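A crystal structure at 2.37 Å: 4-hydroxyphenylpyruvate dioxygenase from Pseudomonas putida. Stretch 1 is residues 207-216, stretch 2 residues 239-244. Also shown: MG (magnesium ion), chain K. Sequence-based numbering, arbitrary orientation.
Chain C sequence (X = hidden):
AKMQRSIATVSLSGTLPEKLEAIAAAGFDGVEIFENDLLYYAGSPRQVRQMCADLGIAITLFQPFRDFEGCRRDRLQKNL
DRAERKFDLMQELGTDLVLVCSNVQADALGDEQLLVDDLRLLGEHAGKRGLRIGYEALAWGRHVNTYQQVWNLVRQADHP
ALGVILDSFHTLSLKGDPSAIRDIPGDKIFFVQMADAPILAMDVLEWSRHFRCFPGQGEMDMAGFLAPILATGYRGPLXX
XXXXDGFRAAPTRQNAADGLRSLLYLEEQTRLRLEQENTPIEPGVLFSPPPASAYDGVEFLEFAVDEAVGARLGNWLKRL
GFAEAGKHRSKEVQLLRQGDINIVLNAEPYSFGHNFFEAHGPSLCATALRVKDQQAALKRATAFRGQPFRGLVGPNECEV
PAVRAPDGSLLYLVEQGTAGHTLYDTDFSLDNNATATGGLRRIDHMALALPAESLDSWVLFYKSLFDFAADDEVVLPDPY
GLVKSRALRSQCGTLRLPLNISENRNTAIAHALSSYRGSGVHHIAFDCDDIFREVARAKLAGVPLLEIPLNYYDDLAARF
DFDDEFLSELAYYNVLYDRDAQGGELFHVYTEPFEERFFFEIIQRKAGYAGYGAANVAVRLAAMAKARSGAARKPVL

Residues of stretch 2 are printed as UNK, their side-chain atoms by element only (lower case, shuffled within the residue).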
ATOM      1  N   TRP C 207     -17.491  -7.896  -7.447  1.00 46.06           N
ATOM      2  CA  TRP C 207     -16.314  -8.519  -8.045  1.00 46.29           C
ATOM      3  C   TRP C 207     -15.597  -7.555  -8.983  1.00 49.20           C
ATOM      4  O   TRP C 207     -14.364  -7.451  -8.956  1.00 47.50           O
ATOM      5  CB  TRP C 207     -16.749  -9.790  -8.779  1.00 46.75           C
ATOM      6  CG  TRP C 207     -15.659 -10.655  -9.342  1.00 43.29           C
ATOM      7  CD1 TRP C 207     -14.313 -10.508  -9.178  1.00 45.51           C
ATOM      8  CD2 TRP C 207     -15.840 -11.823 -10.151  1.00 45.97           C
ATOM      9  NE1 TRP C 207     -13.644 -11.507  -9.847  1.00 46.98           N
ATOM     10  CE2 TRP C 207     -14.561 -12.327 -10.452  1.00 45.94           C
ATOM     11  CE3 TRP C 207     -16.962 -12.488 -10.655  1.00 47.76           C
ATOM     12  CZ2 TRP C 207     -14.372 -13.466 -11.232  1.00 48.48           C
ATOM     13  CZ3 TRP C 207     -16.773 -13.618 -11.430  1.00 45.88           C
ATOM     14  CH2 TRP C 207     -15.488 -14.095 -11.711  1.00 46.55           C
ATOM     15  N   SER C 208     -16.352  -6.833  -9.813  1.00 46.99           N
ATOM     16  CA  SER C 208     -15.743  -5.874 -10.729  1.00 46.99           C
ATOM     17  C   SER C 208     -15.223  -4.648  -9.994  1.00 44.66           C
ATOM     18  O   SER C 208     -14.193  -4.086 -10.380  1.00 42.25           O
ATOM     19  CB  SER C 208     -16.754  -5.447 -11.793  1.00 46.30           C
ATOM     20  OG  SER C 208     -16.214  -4.450 -12.641  1.00 46.23           O
ATOM     21  N   ARG C 209     -15.914  -4.235  -8.931  1.00 44.00           N
ATOM     22  CA  ARG C 209     -15.566  -2.997  -8.243  1.00 45.77           C
ATOM     23  C   ARG C 209     -14.194  -3.080  -7.585  1.00 45.66           C
ATOM     24  O   ARG C 209     -13.418  -2.119  -7.639  1.00 45.97           O
ATOM     25  CB  ARG C 209     -16.633  -2.675  -7.192  1.00 47.49           C
ATOM     26  CG  ARG C 209     -16.274  -1.514  -6.276  1.00 48.12           C
ATOM     27  CD  ARG C 209     -17.425  -1.109  -5.357  1.00 48.87           C
ATOM     28  NE  ARG C 209     -18.526  -0.439  -6.049  1.00 48.45           N
ATOM     29  CZ  ARG C 209     -19.791  -0.846  -6.004  1.00 48.06           C
ATOM     30  NH1 ARG C 209     -20.118  -1.919  -5.297  1.00 46.91           N
ATOM     31  NH2 ARG C 209     -20.729  -0.176  -6.659  1.00 49.15           N
ATOM     32  N   HIS C 210     -13.863  -4.223  -6.981  1.00 48.70           N
ATOM     33  CA  HIS C 210     -12.709  -4.299  -6.100  1.00 49.03           C
ATOM     34  C   HIS C 210     -11.567  -5.181  -6.588  1.00 47.24           C
ATOM     35  O   HIS C 210     -10.443  -5.010  -6.106  1.00 48.41           O
ATOM     36  CB  HIS C 210     -13.132  -4.803  -4.712  1.00 50.47           C
ATOM     37  CG  HIS C 210     -14.138  -3.932  -4.025  1.00 51.07           C
ATOM     38  ND1 HIS C 210     -13.834  -2.674  -3.551  1.00 50.95           N
ATOM     39  CD2 HIS C 210     -15.437  -4.149  -3.712  1.00 51.73           C
ATOM     40  CE1 HIS C 210     -14.906  -2.148  -2.985  1.00 50.44           C
ATOM     41  NE2 HIS C 210     -15.893  -3.022  -3.069  1.00 51.08           N
ATOM     42  N   PHE C 211     -11.802  -6.119  -7.506  1.00 47.29           N
ATOM     43  CA  PHE C 211     -10.795  -7.139  -7.790  1.00 50.89           C
ATOM     44  C   PHE C 211     -10.250  -7.137  -9.212  1.00 49.54           C
ATOM     45  O   PHE C 211      -9.530  -8.073  -9.578  1.00 51.65           O
ATOM     46  CB  PHE C 211     -11.339  -8.522  -7.433  1.00 51.03           C
ATOM     47  CG  PHE C 211     -11.614  -8.687  -5.973  1.00 53.75           C
ATOM     48  CD1 PHE C 211     -10.593  -9.036  -5.107  1.00 56.13           C
ATOM     49  CD2 PHE C 211     -12.876  -8.465  -5.457  1.00 51.80           C
ATOM     50  CE1 PHE C 211     -10.827  -9.175  -3.755  1.00 53.55           C
ATOM     51  CE2 PHE C 211     -13.117  -8.606  -4.104  1.00 52.72           C
ATOM     52  CZ  PHE C 211     -12.088  -8.962  -3.252  1.00 52.90           C
ATOM     53  N   ARG C 212     -10.558  -6.131 -10.023  1.00 46.06           N
ATOM     54  CA  ARG C 212      -9.923  -6.048 -11.330  1.00 46.02           C
ATOM     55  C   ARG C 212      -8.429  -5.792 -11.160  1.00 44.81           C
ATOM     56  O   ARG C 212      -8.009  -5.064 -10.258  1.00 45.23           O
ATOM     57  CB  ARG C 212     -10.555  -4.941 -12.171  1.00 44.33           C
ATOM     58  CG  ARG C 212     -11.827  -5.340 -12.889  1.00 44.68           C
ATOM     59  CD  ARG C 212     -12.332  -4.196 -13.750  1.00 43.12           C
ATOM     60  NE  ARG C 212     -13.662  -4.453 -14.293  1.00 45.09           N
ATOM     61  CZ  ARG C 212     -14.038  -4.139 -15.529  1.00 46.98           C
ATOM     62  NH1 ARG C 212     -13.181  -3.560 -16.361  1.00 45.34           N
ATOM     63  NH2 ARG C 212     -15.272  -4.407 -15.936  1.00 45.06           N
ATOM     64  N   CYS C 213      -7.624  -6.411 -12.020  1.00 43.04           N
ATOM     65  CA  CYS C 213      -6.182  -6.199 -12.016  1.00 41.37           C
ATOM     66  C   CYS C 213      -5.675  -6.325 -13.448  1.00 41.18           C
ATOM     67  O   CYS C 213      -6.437  -6.618 -14.373  1.00 41.33           O
ATOM     68  CB  CYS C 213      -5.476  -7.176 -11.068  1.00 40.97           C
ATOM     69  SG  CYS C 213      -5.924  -8.912 -11.306  1.00 44.37           S
ATOM     70  N   PHE C 214      -4.374  -6.113 -13.626  1.00 43.55           N
ATOM     71  CA  PHE C 214      -3.801  -6.107 -14.962  1.00 42.82           C
ATOM     72  C   PHE C 214      -3.669  -7.528 -15.509  1.00 45.33           C
ATOM     73  O   PHE C 214      -3.536  -8.485 -14.741  1.00 47.12           O
ATOM     74  CB  PHE C 214      -2.437  -5.426 -14.954  1.00 40.98           C
ATOM     75  CG  PHE C 214      -2.497  -3.953 -14.670  1.00 41.96           C
ATOM     76  CD1 PHE C 214      -3.469  -3.162 -15.262  1.00 42.35           C
ATOM     77  CD2 PHE C 214      -1.577  -3.356 -13.826  1.00 42.19           C
ATOM     78  CE1 PHE C 214      -3.530  -1.802 -15.009  1.00 41.40           C
ATOM     79  CE2 PHE C 214      -1.629  -1.998 -13.568  1.00 44.18           C
ATOM     80  CZ  PHE C 214      -2.608  -1.220 -14.160  1.00 43.68           C
ATOM     81  N   PRO C 215      -3.736  -7.683 -16.833  1.00 47.93           N
ATOM     82  CA  PRO C 215      -3.594  -9.012 -17.446  1.00 41.78           C
ATOM     83  C   PRO C 215      -2.365  -9.753 -16.945  1.00 45.60           C
ATOM     84  O   PRO C 215      -1.249  -9.228 -16.959  1.00 44.97           O
ATOM     85  CB  PRO C 215      -3.489  -8.696 -18.941  1.00 44.10           C
ATOM     86  CG  PRO C 215      -4.229  -7.418 -19.106  1.00 45.02           C
ATOM     87  CD  PRO C 215      -4.046  -6.643 -17.828  1.00 46.71           C
ATOM     88  N   GLY C 216      -2.580 -10.982 -16.483  1.00 42.85           N
ATOM     89  CA  GLY C 216      -1.533 -11.796 -15.921  1.00 45.78           C
ATOM     90  C   GLY C 216      -1.501 -11.812 -14.408  1.00 47.71           C
ATOM     91  O   GLY C 216      -0.914 -12.731 -13.824  1.00 51.64           O
ATOM     92  N   UNK C 239      -6.735  -1.414 -24.514  1.00 41.12           N
ATOM     93  CA  UNK C 239      -6.732  -0.583 -23.319  1.00 43.29           C
ATOM     94  C   UNK C 239      -6.863  -1.433 -22.058  1.00 44.33           C
ATOM     95  O   UNK C 239      -7.032  -2.657 -22.105  1.00 43.51           O
ATOM     96  c   UNK C 239      -7.855   0.456 -23.366  1.00 41.33           C
ATOM     97  o   UNK C 239      -7.676   1.434 -22.353  1.00 43.27           O
ATOM     98  N   UNK C 240      -6.780  -0.745 -20.921  1.00 40.65           N
ATOM     99  CA  UNK C 240      -6.835  -1.338 -19.591  1.00 40.49           C
ATOM    100  C   UNK C 240      -7.838  -0.556 -18.758  1.00 43.95           C
ATOM    101  O   UNK C 240      -7.805   0.678 -18.749  1.00 45.78           O
ATOM    102  c   UNK C 240      -4.334  -2.067 -19.595  1.00 40.06           C
ATOM    103  c   UNK C 240      -5.465  -1.305 -18.912  1.00 40.79           C
ATOM    104  c   UNK C 240      -4.527  -3.554 -19.423  1.00 42.85           C
ATOM    105  c   UNK C 240      -3.007  -1.628 -19.021  1.00 38.99           C
ATOM    106  N   UNK C 241      -8.711  -1.262 -18.043  1.00 45.21           N
ATOM    107  CA  UNK C 241      -9.688  -0.610 -17.169  1.00 44.62           C
ATOM    108  C   UNK C 241      -9.709  -1.356 -15.837  1.00 46.37           C
ATOM    109  O   UNK C 241     -10.288  -2.442 -15.733  1.00 41.94           O
ATOM    110  o   UNK C 241     -13.872  -0.938 -17.895  1.00 44.99           O
ATOM    111  c   UNK C 241     -11.078  -0.555 -17.796  1.00 43.32           C
ATOM    112  c   UNK C 241     -12.053   0.299 -16.988  1.00 42.62           C
ATOM    113  c   UNK C 241     -13.488   0.162 -17.445  1.00 45.84           C
ATOM    114  o   UNK C 241     -14.239   1.157 -17.347  1.00 46.86           O
ATOM    115  N   UNK C 242      -9.079  -0.758 -14.828  1.00 47.23           N
ATOM    116  CA  UNK C 242      -9.137  -1.217 -13.449  1.00 46.03           C
ATOM    117  C   UNK C 242      -9.805  -0.123 -12.634  1.00 46.06           C
ATOM    118  O   UNK C 242      -9.709   1.061 -12.971  1.00 47.25           O
ATOM    119  c   UNK C 242      -7.823  -3.756 -14.058  1.00 48.14           C
ATOM    120  c   UNK C 242      -7.011  -2.531 -13.793  1.00 44.07           C
ATOM    121  c   UNK C 242      -7.734  -1.952 -11.454  1.00 49.00           C
ATOM    122  c   UNK C 242      -7.714  -1.504 -12.915  1.00 46.56           C
ATOM    123  N   UNK C 243     -10.495  -0.512 -11.566  1.00 47.02           N
ATOM    124  CA  UNK C 243     -11.181   0.455 -10.716  1.00 48.63           C
ATOM    125  C   UNK C 243     -10.432   0.508  -9.390  1.00 50.65           C
ATOM    126  O   UNK C 243     -10.657  -0.321  -8.503  1.00 51.50           O
ATOM    127  c   UNK C 243     -13.435   0.091 -11.814  1.00 53.16           C
ATOM    128  c   UNK C 243     -14.476   1.300 -13.623  1.00 51.37           C
ATOM    129  c   UNK C 243     -14.581  -1.092 -13.575  1.00 54.80           C
ATOM    130  c   UNK C 243     -13.756   1.288 -12.440  1.00 53.77           C
ATOM    131  c   UNK C 243     -14.890   0.108 -14.192  1.00 52.08           C
ATOM    132  c   UNK C 243     -13.856  -1.096 -12.393  1.00 54.76           C
ATOM    133  c   UNK C 243     -12.649   0.084 -10.534  1.00 45.88           C
ATOM    134  N   UNK C 244      -9.535   1.478  -9.263  1.00 56.27           N
ATOM    135  CA  UNK C 244      -8.866   1.776  -8.008  1.00 61.29           C
ATOM    136  C   UNK C 244      -9.505   2.993  -7.342  1.00 65.24           C
ATOM    137  O   UNK C 244     -10.466   3.581  -7.844  1.00 65.13           O
ATOM    138  o   UNK C 244      -7.187  -0.394  -7.859  1.00 69.61           O
ATOM    139  n   UNK C 244      -5.307   0.693  -8.435  1.00 69.59           N
ATOM    140  c   UNK C 244      -7.367   1.962  -8.249  1.00 64.30           C
ATOM    141  c   UNK C 244      -6.605   0.651  -8.156  1.00 68.88           C
TER
HETATM  142 MG    MG K 701     -15.468  -1.547 -19.084  1.00 43.93          MG
HETATM  143  O   HOH W   1     -16.010   0.403 -19.201  1.00 41.67           O
HETATM  144  O   HOH W   2     -16.651  -1.668 -17.502  1.00 45.79           O

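Position 239 carries one carbon followed by one oxygen, the pattern of a hydroxymethyl group. It lies on a strand, out of reach of stretch 1, and its oxygen is hydrogen-bonded elsewhere in the structure. This is Ser-239, whose hydroxyl can hydrogen-bond while the residue stays small in a buried strand.

Position 240 has four carbons, forked at the second, and no polar atom. Its CA-to-CB bond points toward stretch 1, where the two ends of the fork meet Phe-214 and Pro-215. A branched aliphatic chain suits this buried, apolar pocket, and the residue is Leu-240. Its CD2 packs 3.5 Å from Pro-215 CD, while its CD1 lies 4.0 Å from Phe-214 CE1.

Position 241 shows three carbons, the third bearing two oxygens: a carboxylate on a two-methylene arm, one oxygen of which approaches Arg-212 NH1. This is Glu-241. With chi1 and chi2 both t, the arm is extended and long enough to carry the acid to the magnesium ion, for which a negative carboxylate is a good ligand; OE1 binds MG at 2.1 Å. OE2 accepts a hydrogen bond of 2.7 Å from the O of water 1, itself a ligand of the metal. OE1 also lies 3.1 Å from Arg-212 NH1, close enough for the opposite charges to favour the approach. The hydrogen bond across the stretches, however, runs from Arg-212 NH1 to the backbone O of Glu-241, at 3.2 Å and a nearly straight 164°.

Position 242 has four carbons forked at the first, with one arm two carbons long, lying against Arg-212, Cys-213 and Phe-214. The beta-branched shape identifies Ile-242. Its CG2 sits 3.3 Å from Arg-212 O, its CD1 reaches within 3.2 Å of Cys-213 O and 3.5 Å of Arg-212 CB, and its CG1 lies 3.8 Å from Phe-214 CE1. The fork thus fills the space along the backbone of stretch 1.

Position 243 has one carbon leading to a six-carbon ring with no heteroatom, beside Ser-208 and Arg-212. This is Phe-243, whose flat apolar ring can cover a guanidinium face. The ring turns its edge to Ser-208, with CD2 3.6 Å from Ser-208 O, and its CE2 lies over one face of the Arg-212 guanidinium, 3.6 Å from Arg-212 NE. That NE donates to Ser-208 OG at 3.0 Å, which helps to hold the guanidinium in place.

Position 244 has two carbons, the second bearing one oxygen and one nitrogen, a carboxamide without contact to stretch 1. This is Asn-244, its polar group at home in a partly exposed place.

The contact works around Arg-212, whose side chain meets Phe-243 and Ile-242 and hydrogen-bonds to the backbone of Glu-241. Beside this polar centre, Phe-214 and Pro-215 pack with Leu-240, and Phe-214 also touches Ile-242. Glu-241 links the contact to the metal site.

Stretch 2 (239-244) SLEIFN
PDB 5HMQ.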